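Local coordinates for insect group II chitinase (Ostrinia furnacalis, PDB 5Y2A), which hydrolyses the beta-1,4-linked N-acetylglucosamine chain of chitin as a family 18 glycoside hydrolase, probably taking part in breakdown of the insect's own chitin, at residues A[210-215]-A[301-306]; A[288-292]-A[379-383]; A[295-299]-A[310-316]; A[320-326]-A[361-366]. Residues are numbered along the deposited sequence.

Interaction 1 of 4, residues A[210-215]-A[301-306]. With NAG (2-acetamido-2-deoxy-beta-D-glucopyranose), chain C.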
# COMPACT_ATOMS: atom_id res chain seq x y z
N PRO A 210 0.75 2.86 -23.28
CA PRO A 210 0.69 3.41 -24.63
C PRO A 210 1.24 2.42 -25.64
O PRO A 210 2.21 1.72 -25.38
CB PRO A 210 1.57 4.67 -24.55
CG PRO A 210 1.75 4.95 -23.07
CD PRO A 210 1.69 3.60 -22.41
N MET A 211 0.58 2.34 -26.80
CA MET A 211 0.99 1.42 -27.85
C MET A 211 2.06 2.03 -28.76
O MET A 211 3.10 1.42 -29.00
CB MET A 211 -0.22 0.98 -28.67
CG MET A 211 0.12 -0.01 -29.77
SD MET A 211 0.65 -1.60 -29.10
CE MET A 211 1.93 -2.08 -30.25
N TYR A 212 1.80 3.25 -29.25
CA TYR A 212 2.71 3.96 -30.14
C TYR A 212 2.99 5.34 -29.56
O TYR A 212 2.31 5.79 -28.63
CB TYR A 212 2.13 4.08 -31.56
CG TYR A 212 1.75 2.74 -32.15
CD1 TYR A 212 2.72 1.78 -32.40
CD2 TYR A 212 0.43 2.43 -32.45
CE1 TYR A 212 2.39 0.54 -32.94
CE2 TYR A 212 0.08 1.20 -32.99
CZ TYR A 212 1.07 0.26 -33.23
OH TYR A 212 0.74 -0.96 -33.76
N VAL A 213 4.01 6.01 -30.12
CA VAL A 213 4.35 7.36 -29.69
C VAL A 213 3.16 8.29 -29.87
O VAL A 213 2.43 8.22 -30.86
CB VAL A 213 5.58 7.87 -30.47
CG1 VAL A 213 5.81 9.36 -30.21
CG2 VAL A 213 6.82 7.08 -30.10
N HIS A 214 2.96 9.17 -28.89
CA HIS A 214 1.90 10.16 -28.91
C HIS A 214 2.55 11.53 -28.93
O HIS A 214 3.67 11.70 -28.44
CB HIS A 214 0.99 10.00 -27.67
CG HIS A 214 -0.28 10.79 -27.72
ND1 HIS A 214 -0.34 12.14 -27.43
CD2 HIS A 214 -1.55 10.42 -28.01
CE1 HIS A 214 -1.58 12.56 -27.55
NE2 HIS A 214 -2.34 11.54 -27.90
N ASP A 215 1.88 12.51 -29.54
CA ASP A 215 2.50 13.82 -29.69
C ASP A 215 2.70 14.51 -28.34
O ASP A 215 3.61 15.33 -28.19
CB ASP A 215 1.69 14.70 -30.64
CG ASP A 215 0.25 14.87 -30.20
OD1 ASP A 215 -0.58 14.02 -30.58
OD2 ASP A 215 -0.04 15.85 -29.49
N ASP A 301 -8.39 8.06 -28.47
CA ASP A 301 -7.39 8.65 -29.36
C ASP A 301 -7.73 8.27 -30.79
O ASP A 301 -7.59 7.09 -31.16
CB ASP A 301 -6.00 8.16 -28.99
CG ASP A 301 -4.94 8.59 -29.99
OD1 ASP A 301 -5.16 9.57 -30.73
OD2 ASP A 301 -3.89 7.93 -30.04
N PRO A 302 -8.18 9.20 -31.64
CA PRO A 302 -8.48 8.84 -33.03
C PRO A 302 -7.30 8.25 -33.78
O PRO A 302 -7.51 7.51 -34.75
CB PRO A 302 -8.93 10.17 -33.66
CG PRO A 302 -9.29 11.05 -32.52
CD PRO A 302 -8.48 10.61 -31.34
N GLY A 303 -6.07 8.56 -33.37
CA GLY A 303 -4.89 8.02 -34.01
C GLY A 303 -4.55 6.59 -33.63
O GLY A 303 -3.67 6.00 -34.26
N GLY A 304 -5.21 6.04 -32.62
CA GLY A 304 -4.96 4.67 -32.23
C GLY A 304 -3.63 4.42 -31.57
O GLY A 304 -3.14 3.29 -31.57
N ARG A 305 -3.01 5.46 -30.99
CA ARG A 305 -1.70 5.32 -30.37
C ARG A 305 -1.78 4.92 -28.91
O ARG A 305 -0.85 4.28 -28.40
CB ARG A 305 -0.93 6.64 -30.51
CG ARG A 305 -0.77 7.11 -31.95
CD ARG A 305 -0.60 8.63 -32.01
NE ARG A 305 -1.82 9.33 -31.65
CZ ARG A 305 -1.92 10.66 -31.54
NH1 ARG A 305 -0.86 11.42 -31.78
NH2 ARG A 305 -3.07 11.21 -31.20
N ILE A 306 -2.85 5.31 -28.22
CA ILE A 306 -3.08 4.91 -26.84
C ILE A 306 -4.51 4.41 -26.72
O ILE A 306 -5.38 4.74 -27.54
CB ILE A 306 -2.84 6.05 -25.83
CG1 ILE A 306 -3.84 7.19 -26.07
CG2 ILE A 306 -1.40 6.56 -25.90
CD1 ILE A 306 -3.87 8.19 -24.94
C1 NAG C . 7.13 1.05 -34.17
C2 NAG C . 6.59 2.07 -35.17
C3 NAG C . 7.39 2.01 -36.47
C4 NAG C . 8.89 2.11 -36.21
C5 NAG C . 9.31 1.12 -35.12
C6 NAG C . 10.75 1.29 -34.69
C7 NAG C . 4.25 2.82 -35.31
C8 NAG C . 2.85 2.45 -35.70
N2 NAG C . 5.17 1.85 -35.44
O3 NAG C . 6.94 3.07 -37.31
O4 NAG C . 9.62 1.71 -37.36
O5 NAG C . 8.50 1.29 -33.95
O6 NAG C . 10.96 2.50 -33.99
O7 NAG C . 4.54 3.93 -34.88
O HOH W 1 1.73 10.75 -33.10
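Arg305 shows how one long side chain can tie two loops together. Its chi1 to chi3 run m, t, m, and this bent course brings the guanidinium flat against the imidazole of His214, centres 4.0 Å apart and planes at 26°. His214 leaves its backbone sideways, and chi1 t brings the ring up to Arg305, while its ND1 is held by the backbone N of Lys216. At the edge of the guanidinium, Arg305 NH1 forms a salt bridge with Asp215 OD1 at 2.9 Å, Asp215 having turned its carboxylate inward with chi1 p. The other side of the network is Asp301: its OD1 meets Arg305 NH2 at 2.7 Å, and its OD2 accepts from Arg305 NE at 3.0 Å. Asp301 OD1 also takes the N of Gly303 at 3.0 Å, an Asx turn overlying the type I turn of 301-304. That turn lies in the alpha+beta insertion of the family 18 TIM barrel, whereas 210-215 belongs to the loop following barrel strand 189-192. Backbone pairing is concentrated on Arg305 O, which accepts from Met211 N (2.9 Å) and Tyr212 N (3.0 Å). Pro210 CB rests on Ile306 CG2 at 3.8 Å. Tyr212, chi1 m, hydrogen-bonds through OH to His327 and carries the methyl C8 of NAG over one ring face, 3.4 Å from its CD1; this sugar probably belongs to an N-linked glycan on Asn225, in an Asn-X-Thr sequon; Asn229 lies nearby.

Interaction 2 of 4, residues A[288-292]-A[379-383]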
# COMPACT_ATOMS: atom_id res chain seq x y z
N CYS A 288 -15.66 -0.58 -15.98
CA CYS A 288 -16.93 -0.80 -16.65
C CYS A 288 -18.09 -0.28 -15.82
O CYS A 288 -18.99 0.40 -16.33
CB CYS A 288 -17.12 -2.29 -16.94
SG CYS A 288 -16.22 -2.88 -18.38
N GLU A 289 -18.10 -0.60 -14.52
CA GLU A 289 -19.16 -0.10 -13.66
C GLU A 289 -19.21 1.42 -13.68
O GLU A 289 -20.30 2.01 -13.72
CB GLU A 289 -18.96 -0.60 -12.23
CG GLU A 289 -20.04 -0.09 -11.28
CD GLU A 289 -19.85 -0.58 -9.86
OE1 GLU A 289 -18.99 -1.45 -9.64
OE2 GLU A 289 -20.57 -0.09 -8.96
N ARG A 290 -18.05 2.07 -13.66
CA ARG A 290 -18.03 3.53 -13.68
C ARG A 290 -18.60 4.09 -14.97
O ARG A 290 -19.38 5.05 -14.96
CB ARG A 290 -16.60 4.02 -13.44
CG ARG A 290 -16.20 3.85 -11.99
CD ARG A 290 -14.70 3.79 -11.77
NE ARG A 290 -14.44 3.92 -10.33
CZ ARG A 290 -14.72 2.98 -9.43
NH1 ARG A 290 -15.26 1.82 -9.81
NH2 ARG A 290 -14.46 3.21 -8.15
N VAL A 291 -18.24 3.50 -16.11
CA VAL A 291 -18.78 3.96 -17.39
C VAL A 291 -20.26 3.62 -17.50
O VAL A 291 -21.08 4.47 -17.87
CB VAL A 291 -17.97 3.38 -18.56
CG1 VAL A 291 -18.66 3.69 -19.89
CG2 VAL A 291 -16.56 3.93 -18.56
N LYS A 292 -20.62 2.38 -17.18
CA LYS A 292 -21.98 1.90 -17.44
C LYS A 292 -22.99 2.48 -16.45
O LYS A 292 -24.11 2.83 -16.83
CB LYS A 292 -22.03 0.37 -17.39
CG LYS A 292 -21.16 -0.35 -18.41
CD LYS A 292 -21.71 -0.26 -19.82
CE LYS A 292 -21.00 -1.27 -20.71
NZ LYS A 292 -21.26 -1.03 -22.16
N CYS A 379 -16.50 -5.08 -27.60
CA CYS A 379 -17.61 -4.31 -27.08
C CYS A 379 -17.21 -2.86 -26.87
O CYS A 379 -16.07 -2.55 -26.52
CB CYS A 379 -18.13 -4.90 -25.77
SG CYS A 379 -18.72 -6.58 -25.95
N ILE A 380 -18.16 -1.97 -27.11
CA ILE A 380 -17.94 -0.54 -27.02
C ILE A 380 -18.44 -0.09 -25.65
O ILE A 380 -19.63 -0.18 -25.35
CB ILE A 380 -18.63 0.20 -28.16
CG1 ILE A 380 -18.13 -0.36 -29.50
CG2 ILE A 380 -18.38 1.68 -28.09
CD1 ILE A 380 -19.18 -1.08 -30.34
N LEU A 381 -17.50 0.34 -24.81
CA LEU A 381 -17.80 0.71 -23.44
C LEU A 381 -18.89 1.78 -23.35
O LEU A 381 -19.83 1.67 -22.56
CB LEU A 381 -16.53 1.22 -22.77
CG LEU A 381 -15.69 0.19 -22.05
CD1 LEU A 381 -14.70 0.94 -21.20
CD2 LEU A 381 -16.62 -0.64 -21.22
N HIS A 382 -18.76 2.75 -24.16
CA HIS A 382 -19.57 3.90 -24.23
C HIS A 382 -21.02 3.55 -24.56
O HIS A 382 -21.87 4.24 -24.15
CB HIS A 382 -18.97 4.94 -25.22
CG HIS A 382 -17.56 4.67 -25.71
ND1 HIS A 382 -16.85 5.62 -26.37
CD2 HIS A 382 -16.78 3.57 -25.71
CE1 HIS A 382 -15.69 5.15 -26.73
NE2 HIS A 382 -15.62 3.89 -26.33
N GLU A 383 -21.25 2.48 -25.28
CA GLU A 383 -22.56 2.05 -25.73
C GLU A 383 -23.36 1.55 -24.53
O GLU A 383 -22.89 0.68 -23.79
CB GLU A 383 -22.43 0.94 -26.77
CG GLU A 383 -22.67 1.37 -28.21
CD GLU A 383 -22.50 0.21 -29.17
OE1 GLU A 383 -22.75 -0.94 -28.76
OE2 GLU A 383 -22.12 0.45 -30.34
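The last turn of helix 284-292 meets the extreme C-terminus of the chain. The helical backbone is regular here, with Lys292 N bonded to Cys288 O at 2.7 Å, while 380-383 folds into a type I turn closed by Glu383 N to Ile380 O at 3.1 Å. The closest alpha carbons, those of Val291 and His382, are 6.9 Å apart, so side chains must span the gap. Leu381 does most of this: its CD2 reaches Cys288 SG at 3.6 Å, and its CB lies 4.4 Å from Val291 CG1, which also approaches Leu381 O at 3.5 Å. Phe319 adds a further apolar neighbour to Leu381. Polar attachment comes from Lys292, whose ammonium NZ donates to Leu381 O (3.1 Å) and Glu383 O (2.9 Å), thereby holding the turn through its carbonyls and not through any particular side chain. Both segments also carry a disulfide to the 355-357 region, Cys288 to Cys355 and Cys379 to Cys357. After the last barrel helix, 361-371, the chain runs back and docks its C-terminal turn on a helix of the insertion domain of the family 18 TIM barrel.

Interaction 3 of 4, residues A[295-299]-A[310-316]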
# COMPACT_ATOMS: atom_id res chain seq x y z
N GLY A 295 -21.76 6.88 -15.13
CA GLY A 295 -21.71 7.95 -16.10
C GLY A 295 -20.35 8.52 -16.41
O GLY A 295 -20.26 9.66 -16.89
N TRP A 296 -19.27 7.79 -16.14
CA TRP A 296 -17.95 8.28 -16.50
C TRP A 296 -17.82 8.39 -18.01
O TRP A 296 -18.34 7.56 -18.77
CB TRP A 296 -16.85 7.37 -15.95
CG TRP A 296 -16.68 7.44 -14.47
CD1 TRP A 296 -17.66 7.55 -13.53
CD2 TRP A 296 -15.44 7.37 -13.75
NE1 TRP A 296 -17.11 7.57 -12.27
CE2 TRP A 296 -15.75 7.46 -12.37
CE3 TRP A 296 -14.10 7.25 -14.13
CZ2 TRP A 296 -14.77 7.43 -11.38
CZ3 TRP A 296 -13.12 7.22 -13.14
CH2 TRP A 296 -13.47 7.31 -11.78
N LYS A 297 -17.08 9.40 -18.46
CA LYS A 297 -16.94 9.70 -19.87
C LYS A 297 -15.69 9.03 -20.43
O LYS A 297 -14.61 9.13 -19.83
CB LYS A 297 -16.86 11.21 -20.10
CG LYS A 297 -18.08 11.97 -19.60
CD LYS A 297 -19.35 11.40 -20.20
CE LYS A 297 -20.54 12.32 -19.94
NZ LYS A 297 -21.27 11.93 -18.70
N VAL A 298 -15.83 8.39 -21.58
CA VAL A 298 -14.73 7.68 -22.23
C VAL A 298 -14.10 8.60 -23.26
O VAL A 298 -14.79 9.18 -24.10
CB VAL A 298 -15.22 6.38 -22.88
CG1 VAL A 298 -14.08 5.68 -23.60
CG2 VAL A 298 -15.84 5.47 -21.83
N HIS A 299 -12.78 8.73 -23.20
CA HIS A 299 -12.02 9.55 -24.14
C HIS A 299 -11.11 8.65 -24.95
O HIS A 299 -10.33 7.87 -24.39
CB HIS A 299 -11.19 10.61 -23.41
CG HIS A 299 -11.98 11.42 -22.44
ND1 HIS A 299 -12.32 12.74 -22.67
CD2 HIS A 299 -12.48 11.12 -21.22
CE1 HIS A 299 -13.01 13.20 -21.65
NE2 HIS A 299 -13.13 12.24 -20.75
N ALA A 310 -11.07 7.24 -18.93
CA ALA A 310 -12.40 7.58 -18.48
C ALA A 310 -12.31 8.61 -17.37
O ALA A 310 -11.38 8.59 -16.57
CB ALA A 310 -13.18 6.34 -18.01
N THR A 311 -13.29 9.51 -17.32
CA THR A 311 -13.24 10.64 -16.40
C THR A 311 -14.59 10.88 -15.74
O THR A 311 -15.64 10.58 -16.30
CB THR A 311 -12.81 11.94 -17.09
OG1 THR A 311 -13.77 12.26 -18.11
CG2 THR A 311 -11.41 11.81 -17.70
N HIS A 312 -14.52 11.44 -14.53
CA HIS A 312 -15.66 11.89 -13.75
C HIS A 312 -15.14 12.78 -12.65
O HIS A 312 -14.25 12.38 -11.89
CB HIS A 312 -16.44 10.70 -13.15
CG HIS A 312 -17.65 11.10 -12.37
ND1 HIS A 312 -18.85 11.41 -12.97
CD2 HIS A 312 -17.83 11.25 -11.04
CE1 HIS A 312 -19.74 11.72 -12.03
NE2 HIS A 312 -19.14 11.63 -10.85
N ASP A 313 -15.70 14.00 -12.54
CA ASP A 313 -15.22 15.03 -11.62
C ASP A 313 -13.71 15.14 -11.83
O ASP A 313 -13.27 15.25 -12.99
CB ASP A 313 -15.66 14.71 -10.20
CG ASP A 313 -15.36 15.83 -9.24
OD1 ASP A 313 -16.09 16.84 -9.23
OD2 ASP A 313 -14.34 15.73 -8.52
N ASP A 314 -12.88 15.06 -10.78
CA ASP A 314 -11.44 15.11 -10.93
C ASP A 314 -10.80 13.72 -11.01
O ASP A 314 -9.57 13.60 -10.89
CB ASP A 314 -10.79 15.94 -9.79
CG ASP A 314 -10.90 15.27 -8.42
OD1 ASP A 314 -11.53 14.21 -8.27
OD2 ASP A 314 -10.35 15.84 -7.46
N GLN A 315 -11.61 12.69 -11.27
CA GLN A 315 -11.09 11.32 -11.38
C GLN A 315 -10.78 11.01 -12.84
O GLN A 315 -11.47 11.47 -13.75
CB GLN A 315 -12.10 10.32 -10.84
CG GLN A 315 -12.43 10.48 -9.36
CD GLN A 315 -11.20 10.34 -8.49
OE1 GLN A 315 -10.68 9.23 -8.30
NE2 GLN A 315 -10.70 11.46 -7.98
N TRP A 316 -9.75 10.19 -13.05
CA TRP A 316 -9.16 9.98 -14.37
C TRP A 316 -8.46 8.63 -14.36
O TRP A 316 -7.57 8.42 -13.53
CB TRP A 316 -8.17 11.11 -14.66
CG TRP A 316 -7.74 11.33 -16.08
CD1 TRP A 316 -8.14 12.34 -16.91
CD2 TRP A 316 -6.74 10.59 -16.81
NE1 TRP A 316 -7.48 12.25 -18.11
CE2 TRP A 316 -6.62 11.19 -18.08
CE3 TRP A 316 -5.96 9.46 -16.51
CZ2 TRP A 316 -5.76 10.69 -19.06
CZ3 TRP A 316 -5.09 8.98 -17.48
CH2 TRP A 316 -5.00 9.59 -18.75
O HOH W 2 -19.21 11.79 -15.57
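A beta hairpin in the insertion domain, formed by strands 297-299 and 309-312, supplies this contact, which continues through a tight turn into strand 315-318. Lys297 and Thr311 make the hydrogen-bonded antiparallel pair: Lys297 N to Thr311 O and Thr311 N to Lys297 O are both 2.9 Å. Val298 and Ala310 follow as a non-hydrogen-bonded pair with CA atoms 4.4 Å apart. A CA-H...O contact from Ala310 CA to Lys297 O, 3.0 Å, supplements the ladder. The short segments run at 142° to one another, so the strands depart from ideal antiparallel. On the face of Lys297 and Thr311, His299 NE2 and Thr311 OG1 share a 2.7 Å hydrogen bond, and the His299 ring is stacked on Tyr309. This three-stranded meander, part of the alpha+beta insertion of family 18 chitinases, turns from its second to its third strand through a type II' turn, His312 to Gln315, in which Asp313 adopts positive phi. Trp296, at the foot of the first strand, covers the turn's base: His312 CB sits over its five-membered ring in a CH-pi contact, Trp296 CH2 lies 3.4 Å from Gln315 CB, and Trp296 CE3 lies 4.1 Å from Ala310 CB. Beyond the turn lies the second subunit, whose Lys44 forms a salt bridge with Asp314 and whose Glu45 hydrogen-bonds His312 NE2.

Interaction 4 of 4, residues A[320-326]-A[361-366]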
# COMPACT_ATOMS: atom_id res chain seq x y z
N ASP A 320 -6.69 -0.29 -21.13
CA ASP A 320 -6.93 -0.94 -22.41
C ASP A 320 -8.33 -1.54 -22.41
O ASP A 320 -8.71 -2.24 -21.46
CB ASP A 320 -5.90 -2.03 -22.70
CG ASP A 320 -4.57 -1.46 -23.15
OD1 ASP A 320 -4.50 -0.24 -23.39
OD2 ASP A 320 -3.59 -2.23 -23.28
N ASP A 321 -9.09 -1.28 -23.47
CA ASP A 321 -10.40 -1.88 -23.67
C ASP A 321 -10.27 -3.03 -24.67
O ASP A 321 -9.17 -3.41 -25.08
CB ASP A 321 -11.41 -0.83 -24.13
CG ASP A 321 -11.18 -0.36 -25.56
OD1 ASP A 321 -10.04 -0.43 -26.07
OD2 ASP A 321 -12.16 0.11 -26.19
N ASP A 322 -11.42 -3.58 -25.08
CA ASP A 322 -11.44 -4.67 -26.05
C ASP A 322 -10.69 -4.32 -27.32
O ASP A 322 -9.94 -5.15 -27.85
CB ASP A 322 -12.89 -5.04 -26.40
CG ASP A 322 -13.31 -6.33 -25.78
OD1 ASP A 322 -12.42 -7.06 -25.32
OD2 ASP A 322 -14.53 -6.63 -25.77
N PHE A 323 -10.86 -3.10 -27.82
CA PHE A 323 -10.25 -2.73 -29.09
C PHE A 323 -8.73 -2.67 -28.98
O PHE A 323 -8.02 -3.09 -29.90
CB PHE A 323 -10.81 -1.40 -29.58
CG PHE A 323 -12.22 -1.49 -30.06
CD1 PHE A 323 -12.50 -1.95 -31.34
CD2 PHE A 323 -13.27 -1.14 -29.23
CE1 PHE A 323 -13.81 -2.05 -31.78
CE2 PHE A 323 -14.58 -1.24 -29.66
CZ PHE A 323 -14.85 -1.69 -30.95
N MET A 324 -8.21 -2.13 -27.87
CA MET A 324 -6.76 -2.09 -27.75
C MET A 324 -6.18 -3.46 -27.41
O MET A 324 -5.08 -3.79 -27.88
CB MET A 324 -6.32 -1.05 -26.72
CG MET A 324 -4.80 -0.88 -26.65
SD MET A 324 -4.05 -0.53 -28.27
CE MET A 324 -4.20 1.26 -28.33
N ALA A 325 -6.89 -4.26 -26.62
CA ALA A 325 -6.47 -5.64 -26.40
C ALA A 325 -6.41 -6.40 -27.72
O ALA A 325 -5.45 -7.14 -27.97
CB ALA A 325 -7.41 -6.34 -25.41
N ARG A 326 -7.41 -6.21 -28.58
CA ARG A 326 -7.37 -6.84 -29.90
C ARG A 326 -6.18 -6.35 -30.70
O ARG A 326 -5.43 -7.15 -31.28
CB ARG A 326 -8.66 -6.54 -30.67
CG ARG A 326 -8.76 -7.26 -32.01
CD ARG A 326 -10.02 -6.85 -32.78
NE ARG A 326 -9.94 -5.47 -33.24
CZ ARG A 326 -10.94 -4.82 -33.84
NH1 ARG A 326 -12.10 -5.42 -34.05
NH2 ARG A 326 -10.77 -3.57 -34.24
N PRO A 361 -14.05 -10.73 -21.17
CA PRO A 361 -13.99 -10.17 -22.53
C PRO A 361 -12.59 -9.86 -23.02
O PRO A 361 -12.27 -10.13 -24.18
CB PRO A 361 -14.85 -8.91 -22.43
CG PRO A 361 -14.83 -8.54 -20.97
CD PRO A 361 -14.80 -9.86 -20.24
N LEU A 362 -11.73 -9.30 -22.17
CA LEU A 362 -10.38 -8.96 -22.61
C LEU A 362 -9.59 -10.22 -22.97
O LEU A 362 -8.93 -10.28 -24.01
CB LEU A 362 -9.65 -8.15 -21.53
CG LEU A 362 -10.24 -6.78 -21.17
CD1 LEU A 362 -9.39 -6.10 -20.09
CD2 LEU A 362 -10.36 -5.86 -22.39
N LEU A 363 -9.65 -11.24 -22.11
CA LEU A 363 -8.90 -12.46 -22.39
C LEU A 363 -9.48 -13.21 -23.59
O LEU A 363 -8.74 -13.81 -24.38
CB LEU A 363 -8.88 -13.36 -21.15
CG LEU A 363 -8.03 -14.63 -21.23
CD1 LEU A 363 -6.56 -14.27 -21.46
CD2 LEU A 363 -8.19 -15.44 -19.95
N THR A 364 -10.80 -13.19 -23.74
CA THR A 364 -11.43 -13.82 -24.90
C THR A 364 -10.99 -13.15 -26.20
O THR A 364 -10.72 -13.82 -27.20
CB THR A 364 -12.95 -13.78 -24.75
OG1 THR A 364 -13.32 -14.52 -23.58
CG2 THR A 364 -13.64 -14.38 -25.97
N THR A 365 -10.91 -11.81 -26.19
CA THR A 365 -10.45 -11.08 -27.36
C THR A 365 -9.04 -11.49 -27.77
O THR A 365 -8.75 -11.68 -28.96
CB THR A 365 -10.53 -9.57 -27.09
OG1 THR A 365 -11.90 -9.19 -26.91
CG2 THR A 365 -9.91 -8.79 -28.23
N ILE A 366 -8.14 -11.64 -26.79
CA ILE A 366 -6.77 -12.06 -27.09
C ILE A 366 -6.74 -13.48 -27.66
O ILE A 366 -6.00 -13.76 -28.62
CB ILE A 366 -5.88 -11.91 -25.84
CG1 ILE A 366 -5.72 -10.42 -25.49
CG2 ILE A 366 -4.53 -12.58 -26.04
CD1 ILE A 366 -5.03 -10.15 -24.15
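Two neighbouring helices of the barrel's outer layer pack here, in a buried contact between the starts of helix 322-334 and helix 361-371. Their short segments approach to 8.8 Å and run in roughly the same direction, 31° apart. Ala325 points its small CB into the interface, 4.2 Å from Leu362 CD2 and 4.4 Å from Ile366 CG1; a side chain of this size suits so close an approach. Leu362 CD2 also packs on the backbone entering the first helix, 3.6 Å from Asp321 C. Nearby, Thr365 CG2 touches Arg326 CB at 3.5 Å. Thr365 OG1 lies 2.7 Å from Asp322 OD1 and 2.9 Å from Pro361 O, two acceptors competing for one proton. Asp321 is the N-cap, its OD1 accepting from Met324 N at 3.1 Å, while its OD2 forms a salt bridge with Arg300. Separated in sequence by strand 339-343, these are successive helices of a (beta/alpha)8 barrel, the TIM-barrel fold of family 18.

Two of the four contacts tie the insertion to other parts of the chain: interaction 1 to a barrel loop and interaction 2 to the C-terminal tail. Interactions 1 and 3 interleave along the chain; interactions 3 and 4 lie within the loop closed by interaction 2. Interaction 3 is internal to the insertion, and interaction 2 brings the C-terminus beside it, centres 11 Å apart, with Val291 and His382 packing on Val298. Interaction 4 lies in the barrel's helical layer, its centre 14 Å from interaction 2's; Asp322 OD2 probably accepts a hydrogen bond from Cys379 N. Interaction 1, 17 Å from interaction 4 between centres, touches it through Met324. Insertion, barrel and tail thus form one framework.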